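Local coordinates for trehalose synthase regulatory protein (Candida albicans, PDB 5HUS) that probably serves as a regulatory subunit of the trehalose synthase complex, its C-terminal part having the HAD-like fold of trehalose-phosphate phosphatases, at residues D256-N264 / E285-G293; F6-V17 / I270-L278. All coordinates share one frame; numbering follows the deposited sequence.

Contact 1: residues D256-N264 / E285-G293; sequences DEANYEYVN and ETKTAATYG
With its CG beside the backbone N (chi1 -74°) and its chain bent at its second torsion, E257 curls off the helix flank and sets its carboxylate against T288 and A289, while T288 swings OG1 anti to its own backbone N (chi1 -178°) to meet it. T288 OG1 donates to the syn lone pair of E257 OE2 at 2.7 Å. The other oxygen, E257 OE1, takes the backbone N-H of A289 at 2.8 Å, also from the syn side. A carboxylate suits this place because its two oxygens answer two neighbouring donors, a hydroxyl and a backbone N-H. The hydroxyl works in both directions: T288 OG1 also accepts from A290 N at 3.0 Å, closing an ST turn that shapes the bend. A water extends the network, giving one hydrogen to E257 OE2 and the other to K287 O.

One turn further along, Y260 lies flat beneath the bend. The methyl of A290 sits over the middle of its ring, CB 3.7 Å from the centroid and 3° off the normal, a CH-pi contact that suits a side chain no bigger than a methyl. A289 CB touches E261 CG at 3.8 Å, a small contact at the edge of the interface. At the far end N264 ND2 gives a hydrogen to A289 O at 2.9 Å, approaching from above the carbonyl plane although the oxygen lies in the plane of the amide. Both backbone polar groups of A289 are thereby bound by helix side chains.

The hydroxyl of Y260 bonds to G251 O, and the tyrosine side chain also touches T275 of strand 272-278. Helix 254-265 thus packs against that strand and beside helix 200-213, with the loop running over it into strand 292-294.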
ATOM      1  N   ASP A 256       2.157   5.287  -4.428  1.00 21.20           N
ATOM      2  CA  ASP A 256       2.663   5.996  -3.260  1.00 21.03           C
ATOM      3  C   ASP A 256       2.216   7.450  -3.287  1.00 21.77           C
ATOM      4  O   ASP A 256       1.809   8.006  -2.265  1.00 21.73           O
ATOM      5  CB  ASP A 256       4.190   5.930  -3.196  1.00 22.40           C
ATOM      6  CG  ASP A 256       4.694   4.585  -2.727  1.00 25.70           C
ATOM      7  OD1 ASP A 256       4.175   4.085  -1.712  1.00 22.62           O
ATOM      8  OD2 ASP A 256       5.602   4.029  -3.381  1.00 25.98           O
ATOM      9  N   GLU A 257       2.283   8.056  -4.467  1.00 22.88           N
ATOM     10  CA  GLU A 257       1.968   9.469  -4.617  1.00 24.48           C
ATOM     11  C   GLU A 257       0.524   9.758  -4.248  1.00 22.57           C
ATOM     12  O   GLU A 257       0.251  10.757  -3.584  1.00 22.60           O
ATOM     13  CB  GLU A 257       2.254   9.941  -6.041  1.00 24.81           C
ATOM     14  CG  GLU A 257       3.740  10.091  -6.329  1.00 27.68           C
ATOM     15  CD  GLU A 257       4.447  10.940  -5.291  1.00 31.91           C
ATOM     16  OE1 GLU A 257       3.894  11.996  -4.911  1.00 27.20           O
ATOM     17  OE2 GLU A 257       5.552  10.549  -4.852  1.00 32.16           O
ATOM     18  N   ALA A 258      -0.389   8.881  -4.666  1.00 25.81           N
ATOM     19  CA  ALA A 258      -1.793   9.030  -4.308  1.00 23.66           C
ATOM     20  C   ALA A 258      -1.957   8.933  -2.798  1.00 25.18           C
ATOM     21  O   ALA A 258      -2.741   9.674  -2.206  1.00 21.56           O
ATOM     22  CB  ALA A 258      -2.650   7.992  -5.006  1.00 24.07           C
ATOM     23  N   ASN A 259      -1.217   8.020  -2.176  1.00 20.59           N
ATOM     24  CA  ASN A 259      -1.255   7.893  -0.723  1.00 20.17           C
ATOM     25  C   ASN A 259      -0.670   9.113  -0.011  1.00 19.32           C
ATOM     26  O   ASN A 259      -1.212   9.550   1.004  1.00 20.28           O
ATOM     27  CB  ASN A 259      -0.530   6.618  -0.281  1.00 19.19           C
ATOM     28  CG  ASN A 259      -1.250   5.355  -0.726  1.00 23.01           C
ATOM     29  OD1 ASN A 259      -2.453   5.374  -0.980  1.00 25.77           O
ATOM     30  ND2 ASN A 259      -0.515   4.249  -0.824  1.00 20.20           N
ATOM     31  N   TYR A 260       0.432   9.663  -0.524  1.00 20.21           N
ATOM     32  CA  TYR A 260       1.020  10.859   0.094  1.00 20.18           C
ATOM     33  C   TYR A 260       0.025  12.009   0.060  1.00 22.91           C
ATOM     34  O   TYR A 260      -0.202  12.683   1.061  1.00 20.76           O
ATOM     35  CB  TYR A 260       2.312  11.300  -0.610  1.00 17.67           C
ATOM     36  CG  TYR A 260       3.457  10.329  -0.509  1.00 19.70           C
ATOM     37  CD1 TYR A 260       3.764   9.697   0.689  1.00 22.73           C
ATOM     38  CD2 TYR A 260       4.231  10.038  -1.622  1.00 23.34           C
ATOM     39  CE1 TYR A 260       4.826   8.803   0.770  1.00 20.84           C
ATOM     40  CE2 TYR A 260       5.279   9.147  -1.554  1.00 20.76           C
ATOM     41  CZ  TYR A 260       5.571   8.531  -0.363  1.00 21.69           C
ATOM     42  OH  TYR A 260       6.615   7.643  -0.315  1.00 22.90           O
ATOM     43  N   GLU A 261      -0.556  12.235  -1.108  1.00 26.17           N
ATOM     44  CA  GLU A 261      -1.515  13.323  -1.263  1.00 26.97           C
ATOM     45  C   GLU A 261      -2.716  13.146  -0.336  1.00 25.79           C
ATOM     46  O   GLU A 261      -3.199  14.116   0.254  1.00 26.01           O
ATOM     47  CB  GLU A 261      -1.960  13.421  -2.721  1.00 26.02           C
ATOM     48  CG  GLU A 261      -0.852  13.874  -3.659  1.00 27.69           C
ATOM     49  CD  GLU A 261      -1.273  13.856  -5.117  1.00 45.51           C
ATOM     50  OE1 GLU A 261      -2.486  13.769  -5.382  1.00 40.70           O
ATOM     51  OE2 GLU A 261      -0.389  13.924  -5.997  1.00 46.54           O
ATOM     52  N   TYR A 262      -3.183  11.908  -0.188  1.00 22.96           N
ATOM     53  CA  TYR A 262      -4.313  11.633   0.700  1.00 21.14           C
ATOM     54  C   TYR A 262      -3.967  11.883   2.167  1.00 24.40           C
ATOM     55  O   TYR A 262      -4.717  12.548   2.885  1.00 26.00           O
ATOM     56  CB  TYR A 262      -4.812  10.191   0.522  1.00 20.87           C
ATOM     57  CG  TYR A 262      -5.917   9.818   1.493  1.00 23.93           C
ATOM     58  CD1 TYR A 262      -7.057  10.607   1.618  1.00 22.11           C
ATOM     59  CD2 TYR A 262      -5.821   8.686   2.290  1.00 23.17           C
ATOM     60  CE1 TYR A 262      -8.067  10.278   2.510  1.00 26.75           C
ATOM     61  CE2 TYR A 262      -6.825   8.343   3.181  1.00 23.76           C
ATOM     62  CZ  TYR A 262      -7.947   9.145   3.290  1.00 30.55           C
ATOM     63  OH  TYR A 262      -8.950   8.809   4.172  1.00 26.68           O
ATOM     64  N   VAL A 263      -2.833  11.349   2.619  1.00 22.13           N
ATOM     65  CA  VAL A 263      -2.434  11.528   4.006  1.00 20.10           C
ATOM     66  C   VAL A 263      -2.132  13.001   4.282  1.00 22.42           C
ATOM     67  O   VAL A 263      -2.461  13.505   5.351  1.00 23.91           O
ATOM     68  CB  VAL A 263      -1.222  10.642   4.362  1.00 20.42           C
ATOM     69  CG1 VAL A 263      -0.701  10.971   5.749  1.00 24.53           C
ATOM     70  CG2 VAL A 263      -1.636   9.179   4.281  1.00 22.19           C
ATOM     71  N   ASN A 264      -1.536  13.692   3.312  1.00 23.20           N
ATOM     72  CA  ASN A 264      -1.298  15.135   3.445  1.00 28.45           C
ATOM     73  C   ASN A 264      -2.599  15.899   3.650  1.00 26.58           C
ATOM     74  O   ASN A 264      -2.668  16.827   4.459  1.00 30.88           O
ATOM     75  CB  ASN A 264      -0.572  15.692   2.217  1.00 25.35           C
ATOM     76  CG  ASN A 264       0.906  15.359   2.212  1.00 23.53           C
ATOM     77  OD1 ASN A 264       1.454  14.916   3.216  1.00 24.86           O
ATOM     78  ND2 ASN A 264       1.559  15.581   1.078  1.00 28.57           N
ATOM     79  N   GLU A 285      15.746  13.220  -8.788  1.00 40.16           N
ATOM     80  CA  GLU A 285      15.054  14.195  -9.626  1.00 38.76           C
ATOM     81  C   GLU A 285      13.567  13.880  -9.797  1.00 33.37           C
ATOM     82  O   GLU A 285      12.817  14.699 -10.329  1.00 36.95           O
ATOM     83  CB  GLU A 285      15.726  14.299 -10.996  1.00 32.04           C
ATOM     84  CG  GLU A 285      16.962  15.184 -11.009  1.00 34.37           C
ATOM     85  CD  GLU A 285      18.173  14.506 -10.413  1.00 52.96           C
ATOM     86  OE1 GLU A 285      18.336  13.286 -10.630  1.00 59.24           O
ATOM     87  OE2 GLU A 285      18.961  15.189  -9.727  1.00 52.35           O
ATOM     88  N   THR A 286      13.136  12.710  -9.336  1.00 33.80           N
ATOM     89  CA  THR A 286      11.722  12.354  -9.422  1.00 31.76           C
ATOM     90  C   THR A 286      10.877  13.239  -8.507  1.00 39.26           C
ATOM     91  O   THR A 286      11.232  13.476  -7.354  1.00 39.25           O
ATOM     92  CB  THR A 286      11.473  10.877  -9.053  1.00 43.80           C
ATOM     93  OG1 THR A 286      11.525  10.722  -7.630  1.00 52.21           O
ATOM     94  CG2 THR A 286      12.511   9.978  -9.701  1.00 33.46           C
ATOM     95  N   LYS A 287       9.752  13.723  -9.026  1.00 33.13           N
ATOM     96  CA  LYS A 287       8.867  14.585  -8.251  1.00 26.42           C
ATOM     97  C   LYS A 287       8.013  13.784  -7.269  1.00 27.53           C
ATOM     98  O   LYS A 287       7.607  12.659  -7.561  1.00 35.80           O
ATOM     99  CB  LYS A 287       7.970  15.396  -9.190  1.00 33.84           C
ATOM    100  CG  LYS A 287       8.728  16.410 -10.032  1.00 51.00           C
ATOM    101  CD  LYS A 287       9.293  17.523  -9.161  1.00 55.82           C
ATOM    102  CE  LYS A 287      10.222  18.427  -9.952  1.00 55.76           C
ATOM    103  NZ  LYS A 287      11.419  17.686 -10.441  1.00 65.34           N
ATOM    104  N   THR A 288       7.745  14.370  -6.104  1.00 28.50           N
ATOM    105  CA  THR A 288       6.930  13.706  -5.091  1.00 30.81           C
ATOM    106  C   THR A 288       6.147  14.689  -4.231  1.00 33.76           C
ATOM    107  O   THR A 288       6.531  15.853  -4.086  1.00 31.58           O
ATOM    108  CB  THR A 288       7.788  12.834  -4.160  1.00 30.17           C
ATOM    109  OG1 THR A 288       6.940  12.162  -3.220  1.00 28.10           O
ATOM    110  CG2 THR A 288       8.793  13.694  -3.401  1.00 29.53           C
ATOM    111  N   ALA A 289       5.051  14.205  -3.651  1.00 22.89           N
ATOM    112  CA  ALA A 289       4.247  15.000  -2.734  1.00 24.07           C
ATOM    113  C   ALA A 289       4.614  14.702  -1.283  1.00 25.18           C
ATOM    114  O   ALA A 289       4.104  15.348  -0.369  1.00 22.98           O
ATOM    115  CB  ALA A 289       2.771  14.749  -2.964  1.00 28.13           C
ATOM    116  N   ALA A 290       5.491  13.720  -1.073  1.00 21.84           N
ATOM    117  CA  ALA A 290       5.983  13.433   0.271  1.00 24.94           C
ATOM    118  C   ALA A 290       6.720  14.654   0.818  1.00 25.08           C
ATOM    119  O   ALA A 290       7.450  15.322   0.090  1.00 27.15           O
ATOM    120  CB  ALA A 290       6.897  12.209   0.275  1.00 22.56           C
ATOM    121  N   THR A 291       6.520  14.947   2.096  1.00 20.92           N
ATOM    122  CA  THR A 291       7.193  16.088   2.715  1.00 29.16           C
ATOM    123  C   THR A 291       8.657  15.786   3.001  1.00 32.11           C
ATOM    124  O   THR A 291       9.533  16.624   2.762  1.00 31.69           O
ATOM    125  CB  THR A 291       6.510  16.501   4.030  1.00 27.73           C
ATOM    126  OG1 THR A 291       5.111  16.701   3.804  1.00 28.78           O
ATOM    127  CG2 THR A 291       7.129  17.785   4.582  1.00 32.14           C
ATOM    128  N   TYR A 292       8.919  14.582   3.504  1.00 25.81           N
ATOM    129  CA  TYR A 292      10.256  14.194   3.953  1.00 26.92           C
ATOM    130  C   TYR A 292      10.854  13.073   3.114  1.00 31.13           C
ATOM    131  O   TYR A 292      10.130  12.325   2.457  1.00 29.60           O
ATOM    132  CB  TYR A 292      10.211  13.750   5.415  1.00 24.51           C
ATOM    133  CG  TYR A 292       9.824  14.825   6.399  1.00 23.78           C
ATOM    134  CD1 TYR A 292      10.793  15.591   7.036  1.00 33.05           C
ATOM    135  CD2 TYR A 292       8.491  15.062   6.711  1.00 29.89           C
ATOM    136  CE1 TYR A 292      10.442  16.574   7.948  1.00 34.11           C
ATOM    137  CE2 TYR A 292       8.130  16.040   7.617  1.00 31.71           C
ATOM    138  CZ  TYR A 292       9.109  16.793   8.235  1.00 33.30           C
ATOM    139  OH  TYR A 292       8.751  17.769   9.144  1.00 34.42           O
ATOM    140  N   GLY A 293      12.177  12.946   3.153  1.00 30.65           N
ATOM    141  CA  GLY A 293      12.852  11.835   2.497  1.00 28.62           C
ATOM    142  C   GLY A 293      13.854  11.127   3.400  1.00 35.47           C
ATOM    143  O   GLY A 293      14.493  11.763   4.239  1.00 32.57           O
TER
HETATM  144  O   HOH W   1       7.188   9.753  -7.017  1.00 34.44           O

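Contact 2: residues F6-V17 / I270-L278; sequences FTKNAFKDWCSV and IGNTLTVTL
Helix 8-15 packs over strand 272-278, near one edge of the mixed, largely parallel sheet of a HAD-like Rossmannoid domain, and runs roughly antiparallel to the strand, with the two axes at 148° and 8.7 Å apart at their closest. L274 is central. Its CD1 meets the edge of the F6 ring at CE2 (3.7 Å), while its CB lies 3.7 Å from W14 CD1. V276 CB lies over one face of the F6 ring, and V276 CG2 comes to 3.9 Å from F6 CB; with CG anti to the backbone N (chi1 -168°), F6 turns its ring over the strand. The branched and aromatic residues fill the gap between helix and sheet, and F6 continues onto L300 and I303 of helix 297-304.

At the other end N272 is polar for a reason: its ND2 donates to W14 O at 3.0 Å, almost straight (169°), and also to a water. V17 CG1 slides alongside the same amide, 3.3 Å from N272 ND2. The contact is therefore mainly apolar, with one polar grip at one end: a carbonyl of the last turn receives an amide N-H from the strand, so a directional bond adds to the apolar packing.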
ATOM      1  N   PHE A   6      14.095  13.404   6.793  1.00 35.45           N
ATOM      2  CA  PHE A   6      13.379  12.844   7.930  1.00 34.11           C
ATOM      3  C   PHE A   6      14.353  12.705   9.104  1.00 31.80           C
ATOM      4  O   PHE A   6      15.445  12.153   8.954  1.00 36.17           O
ATOM      5  CB  PHE A   6      12.763  11.493   7.532  1.00 30.12           C
ATOM      6  CG  PHE A   6      11.767  10.942   8.515  1.00 30.15           C
ATOM      7  CD1 PHE A   6      11.807   9.601   8.876  1.00 28.91           C
ATOM      8  CD2 PHE A   6      10.779  11.745   9.057  1.00 22.79           C
ATOM      9  CE1 PHE A   6      10.888   9.075   9.769  1.00 24.25           C
ATOM     10  CE2 PHE A   6       9.858  11.228   9.955  1.00 27.52           C
ATOM     11  CZ  PHE A   6       9.913   9.890  10.314  1.00 27.07           C
ATOM     12  N   THR A   7      13.972  13.237  10.262  1.00 28.01           N
ATOM     13  CA  THR A   7      14.824  13.198  11.446  1.00 34.74           C
ATOM     14  C   THR A   7      14.046  12.723  12.669  1.00 36.43           C
ATOM     15  O   THR A   7      12.818  12.684  12.655  1.00 34.83           O
ATOM     16  CB  THR A   7      15.429  14.584  11.752  1.00 33.56           C
ATOM     17  OG1 THR A   7      14.376  15.504  12.059  1.00 32.40           O
ATOM     18  CG2 THR A   7      16.218  15.107  10.559  1.00 38.57           C
ATOM     19  N   LYS A   8      14.766  12.361  13.725  1.00 33.14           N
ATOM     20  CA  LYS A   8      14.128  11.985  14.984  1.00 39.50           C
ATOM     21  C   LYS A   8      13.310  13.136  15.555  1.00 34.06           C
ATOM     22  O   LYS A   8      12.242  12.922  16.129  1.00 32.58           O
ATOM     23  CB  LYS A   8      15.173  11.532  16.010  1.00 36.92           C
ATOM     24  CG  LYS A   8      15.895  10.250  15.636  1.00 34.86           C
ATOM     25  CD  LYS A   8      16.743   9.727  16.788  1.00 44.08           C
ATOM     26  CE  LYS A   8      17.451   8.440  16.398  1.00 51.53           C
ATOM     27  NZ  LYS A   8      18.102   7.774  17.559  1.00 51.29           N
ATOM     28  N   ASN A   9      13.813  14.358  15.399  1.00 39.96           N
ATOM     29  CA  ASN A   9      13.117  15.533  15.908  1.00 38.15           C
ATOM     30  C   ASN A   9      11.791  15.759  15.200  1.00 40.15           C
ATOM     31  O   ASN A   9      10.780  16.036  15.845  1.00 32.58           O
ATOM     32  CB  ASN A   9      13.992  16.781  15.783  1.00 45.31           C
ATOM     33  CG  ASN A   9      15.096  16.821  16.819  1.00 39.76           C
ATOM     34  OD1 ASN A   9      14.991  16.195  17.872  1.00 44.36           O
ATOM     35  ND2 ASN A   9      16.159  17.560  16.528  1.00 45.60           N
ATOM     36  N   ALA A  10      11.797  15.632  13.876  1.00 35.33           N
ATOM     37  CA  ALA A  10      10.579  15.770  13.087  1.00 36.39           C
ATOM     38  C   ALA A  10       9.570  14.690  13.470  1.00 32.20           C
ATOM     39  O   ALA A  10       8.367  14.950  13.564  1.00 29.02           O
ATOM     40  CB  ALA A  10      10.898  15.706  11.601  1.00 32.22           C
ATOM     41  N   PHE A  11      10.067  13.480  13.702  1.00 29.41           N
ATOM     42  CA  PHE A  11       9.217  12.376  14.129  1.00 35.13           C
ATOM     43  C   PHE A  11       8.645  12.619  15.522  1.00 28.99           C
ATOM     44  O   PHE A  11       7.452  12.434  15.745  1.00 24.65           O
ATOM     45  CB  PHE A  11       9.992  11.053  14.103  1.00 31.63           C
ATOM     46  CG  PHE A  11       9.215   9.890  14.652  1.00 29.30           C
ATOM     47  CD1 PHE A  11       8.122   9.381  13.963  1.00 33.40           C
ATOM     48  CD2 PHE A  11       9.569   9.308  15.857  1.00 30.57           C
ATOM     49  CE1 PHE A  11       7.401   8.314  14.464  1.00 29.53           C
ATOM     50  CE2 PHE A  11       8.854   8.237  16.363  1.00 29.96           C
ATOM     51  CZ  PHE A  11       7.768   7.740  15.664  1.00 27.94           C
ATOM     52  N   LYS A  12       9.502  13.033  16.455  1.00 30.94           N
ATOM     53  CA  LYS A  12       9.076  13.293  17.827  1.00 29.48           C
ATOM     54  C   LYS A  12       8.103  14.462  17.908  1.00 24.95           C
ATOM     55  O   LYS A  12       7.210  14.474  18.754  1.00 31.81           O
ATOM     56  CB  LYS A  12      10.283  13.563  18.727  1.00 33.70           C
ATOM     57  CG  LYS A  12      11.113  12.332  19.031  1.00 36.65           C
ATOM     58  CD  LYS A  12      10.255  11.230  19.627  1.00 45.28           C
ATOM     59  CE  LYS A  12      11.107  10.049  20.059  1.00 55.65           C
ATOM     60  NZ  LYS A  12      10.293   8.975  20.697  1.00 50.02           N
ATOM     61  N   ASP A  13       8.285  15.448  17.034  1.00 27.99           N
ATOM     62  CA  ASP A  13       7.333  16.550  16.929  1.00 27.56           C
ATOM     63  C   ASP A  13       5.972  16.030  16.487  1.00 29.27           C
ATOM     64  O   ASP A  13       4.936  16.424  17.019  1.00 28.43           O
ATOM     65  CB  ASP A  13       7.835  17.612  15.950  1.00 31.15           C
ATOM     66  CG  ASP A  13       8.927  18.481  16.544  1.00 43.54           C
ATOM     67  OD1 ASP A  13       9.060  18.491  17.787  1.00 36.85           O
ATOM     68  OD2 ASP A  13       9.644  19.152  15.771  1.00 39.95           O
ATOM     69  N   TRP A  14       5.985  15.136  15.505  1.00 26.99           N
ATOM     70  CA  TRP A  14       4.764  14.502  15.020  1.00 21.33           C
ATOM     71  C   TRP A  14       4.085  13.692  16.129  1.00 28.93           C
ATOM     72  O   TRP A  14       2.858  13.681  16.238  1.00 27.89           O
ATOM     73  CB  TRP A  14       5.087  13.613  13.808  1.00 21.96           C
ATOM     74  CG  TRP A  14       3.959  12.740  13.352  1.00 30.31           C
ATOM     75  CD1 TRP A  14       2.962  13.074  12.478  1.00 30.30           C
ATOM     76  CD2 TRP A  14       3.719  11.378  13.731  1.00 25.70           C
ATOM     77  NE1 TRP A  14       2.113  12.008  12.299  1.00 27.28           N
ATOM     78  CE2 TRP A  14       2.557  10.956  13.057  1.00 27.97           C
ATOM     79  CE3 TRP A  14       4.372  10.478  14.583  1.00 24.91           C
ATOM     80  CZ2 TRP A  14       2.031   9.674  13.206  1.00 22.37           C
ATOM     81  CZ3 TRP A  14       3.851   9.204  14.727  1.00 28.86           C
ATOM     82  CH2 TRP A  14       2.690   8.814  14.039  1.00 24.44           C
ATOM     83  N   CYS A  15       4.890  13.029  16.958  1.00 28.18           N
ATOM     84  CA  CYS A  15       4.378  12.254  18.091  1.00 28.90           C
ATOM     85  C   CYS A  15       3.782  13.120  19.192  1.00 32.74           C
ATOM     86  O   CYS A  15       3.083  12.619  20.074  1.00 37.20           O
ATOM     87  CB  CYS A  15       5.491  11.402  18.709  1.00 37.56           C
ATOM     88  SG  CYS A  15       6.076  10.030  17.728  1.00 38.87           S
ATOM     89  N   SER A  16       4.078  14.414  19.159  1.00 28.05           N
ATOM     90  CA  SER A  16       3.713  15.300  20.261  1.00 40.38           C
ATOM     91  C   SER A  16       2.229  15.646  20.223  1.00 34.55           C
ATOM     92  O   SER A  16       1.848  16.796  19.997  1.00 38.19           O
ATOM     93  CB  SER A  16       4.560  16.572  20.226  1.00 32.44           C
ATOM     94  OG  SER A  16       4.413  17.306  21.429  1.00 40.36           O
ATOM     95  N   VAL A  17       1.394  14.634  20.436  1.00 34.41           N
ATOM     96  CA  VAL A  17      -0.049  14.810  20.408  1.00 32.30           C
ATOM     97  C   VAL A  17      -0.712  14.069  21.557  1.00 36.09           C
ATOM     98  O   VAL A  17      -0.111  13.195  22.184  1.00 37.17           O
ATOM     99  CB  VAL A  17      -0.673  14.304  19.080  1.00 32.41           C
ATOM    100  CG1 VAL A  17      -0.217  15.152  17.906  1.00 37.26           C
ATOM    101  CG2 VAL A  17      -0.335  12.834  18.856  1.00 35.81           C
ATOM    102  N   ILE A 270      -7.319  15.308  11.020  1.00 37.81           N
ATOM    103  CA  ILE A 270      -6.622  14.513  12.023  1.00 33.43           C
ATOM    104  C   ILE A 270      -5.803  15.353  12.993  1.00 34.50           C
ATOM    105  O   ILE A 270      -5.920  15.189  14.208  1.00 42.28           O
ATOM    106  CB  ILE A 270      -5.705  13.471  11.355  1.00 27.83           C
ATOM    107  CG1 ILE A 270      -6.548  12.402  10.659  1.00 30.97           C
ATOM    108  CG2 ILE A 270      -4.782  12.825  12.383  1.00 31.94           C
ATOM    109  CD1 ILE A 270      -7.546  11.723  11.573  1.00 39.06           C
ATOM    110  N   GLY A 271      -4.973  16.248  12.471  1.00 29.86           N
ATOM    111  CA  GLY A 271      -4.181  17.103  13.340  1.00 38.83           C
ATOM    112  C   GLY A 271      -2.714  17.127  12.963  1.00 47.52           C
ATOM    113  O   GLY A 271      -2.233  18.092  12.371  1.00 50.08           O
ATOM    114  N   ASN A 272      -1.996  16.068  13.325  1.00 30.53           N
ATOM    115  CA  ASN A 272      -0.638  15.871  12.845  1.00 24.35           C
ATOM    116  C   ASN A 272      -0.619  14.828  11.737  1.00 24.62           C
ATOM    117  O   ASN A 272      -1.196  13.752  11.890  1.00 24.90           O
ATOM    118  CB  ASN A 272       0.290  15.448  13.982  1.00 27.96           C
ATOM    119  CG  ASN A 272       0.780  16.624  14.792  1.00 31.03           C
ATOM    120  OD1 ASN A 272       0.270  17.736  14.656  1.00 27.31           O
ATOM    121  ND2 ASN A 272       1.781  16.390  15.633  1.00 27.79           N
ATOM    122  N   THR A 273       0.000  15.173  10.612  1.00 24.32           N
ATOM    123  CA  THR A 273       0.194  14.233   9.512  1.00 22.86           C
ATOM    124  C   THR A 273       1.635  14.344   9.050  1.00 26.73           C
ATOM    125  O   THR A 273       2.252  15.401   9.165  1.00 28.04           O
ATOM    126  CB  THR A 273      -0.767  14.488   8.316  1.00 30.67           C
ATOM    127  OG1 THR A 273      -0.453  15.742   7.693  1.00 33.11           O
ATOM    128  CG2 THR A 273      -2.221  14.498   8.775  1.00 26.13           C
ATOM    129  N   LEU A 274       2.185  13.246   8.551  1.00 20.95           N
ATOM    130  CA  LEU A 274       3.548  13.258   8.052  1.00 18.94           C
ATOM    131  C   LEU A 274       3.661  12.240   6.932  1.00 23.50           C
ATOM    132  O   LEU A 274       3.209  11.110   7.064  1.00 21.76           O
ATOM    133  CB  LEU A 274       4.548  12.953   9.175  1.00 21.42           C
ATOM    134  CG  LEU A 274       6.058  13.070   8.914  1.00 25.99           C
ATOM    135  CD1 LEU A 274       6.794  13.280  10.233  1.00 24.01           C
ATOM    136  CD2 LEU A 274       6.626  11.845   8.199  1.00 22.47           C
ATOM    137  N   THR A 275       4.253  12.658   5.825  1.00 21.16           N
ATOM    138  CA  THR A 275       4.542  11.750   4.732  1.00 21.53           C
ATOM    139  C   THR A 275       6.046  11.741   4.491  1.00 25.72           C
ATOM    140  O   THR A 275       6.688  12.793   4.490  1.00 22.78           O
ATOM    141  CB  THR A 275       3.803  12.152   3.448  1.00 23.83           C
ATOM    142  OG1 THR A 275       4.030  13.541   3.183  1.00 24.60           O
ATOM    143  CG2 THR A 275       2.306  11.915   3.599  1.00 24.05           C
ATOM    144  N   VAL A 276       6.604  10.553   4.300  1.00 22.47           N
ATOM    145  CA  VAL A 276       8.038  10.420   4.068  1.00 24.82           C
ATOM    146  C   VAL A 276       8.295   9.351   3.015  1.00 25.27           C
ATOM    147  O   VAL A 276       7.661   8.291   3.019  1.00 23.10           O
ATOM    148  CB  VAL A 276       8.797  10.086   5.378  1.00 25.04           C
ATOM    149  CG1 VAL A 276       8.168   8.892   6.085  1.00 27.60           C
ATOM    150  CG2 VAL A 276      10.268   9.832   5.098  1.00 25.17           C
ATOM    151  N   THR A 277       9.199   9.641   2.088  1.00 19.06           N
ATOM    152  CA  THR A 277       9.520   8.686   1.044  1.00 17.92           C
ATOM    153  C   THR A 277      10.960   8.213   1.146  1.00 19.38           C
ATOM    154  O   THR A 277      11.841   8.963   1.563  1.00 23.09           O
ATOM    155  CB  THR A 277       9.292   9.269  -0.366  1.00 22.91           C
ATOM    156  OG1 THR A 277       9.550   8.253  -1.342  1.00 26.01           O
ATOM    157  CG2 THR A 277      10.207  10.460  -0.636  1.00 22.67           C
ATOM    158  N   LEU A 278      11.171   6.954   0.784  1.00 20.04           N
ATOM    159  CA  LEU A 278      12.508   6.414   0.588  1.00 24.70           C
ATOM    160  C   LEU A 278      13.092   6.992  -0.691  1.00 29.04           C
ATOM    161  O   LEU A 278      12.440   6.982  -1.733  1.00 35.65           O
ATOM    162  CB  LEU A 278      12.465   4.887   0.523  1.00 27.55           C
ATOM    163  CG  LEU A 278      12.206   4.187   1.857  1.00 29.04           C
ATOM    164  CD1 LEU A 278      11.740   2.755   1.634  1.00 41.62           C
ATOM    165  CD2 LEU A 278      13.467   4.208   2.696  1.00 28.14           C
TER
HETATM  166  O   HOH W   2       2.043  18.189  17.897  1.00 40.23           O

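Overall arrangement
From the N terminus, segment 6-17 comes first and waits more than 250 residues for its partner: contact 2 brings it onto strand 272-278 near the other end of the chain, closing a loop that takes in most of the chain. Contact 1 is more local, joining helix 254-265 to the stretch leading into strand 292-294. Since 270-278 lies between the two segments of contact 1, the contacts cross rather than nest. They meet on strand 272-278, whose two faces carry the N-terminal helix and helix 254-265, and whose edge pairs with strand 292-294. N264 bonded to T275, and Y292 to T277, join them directly.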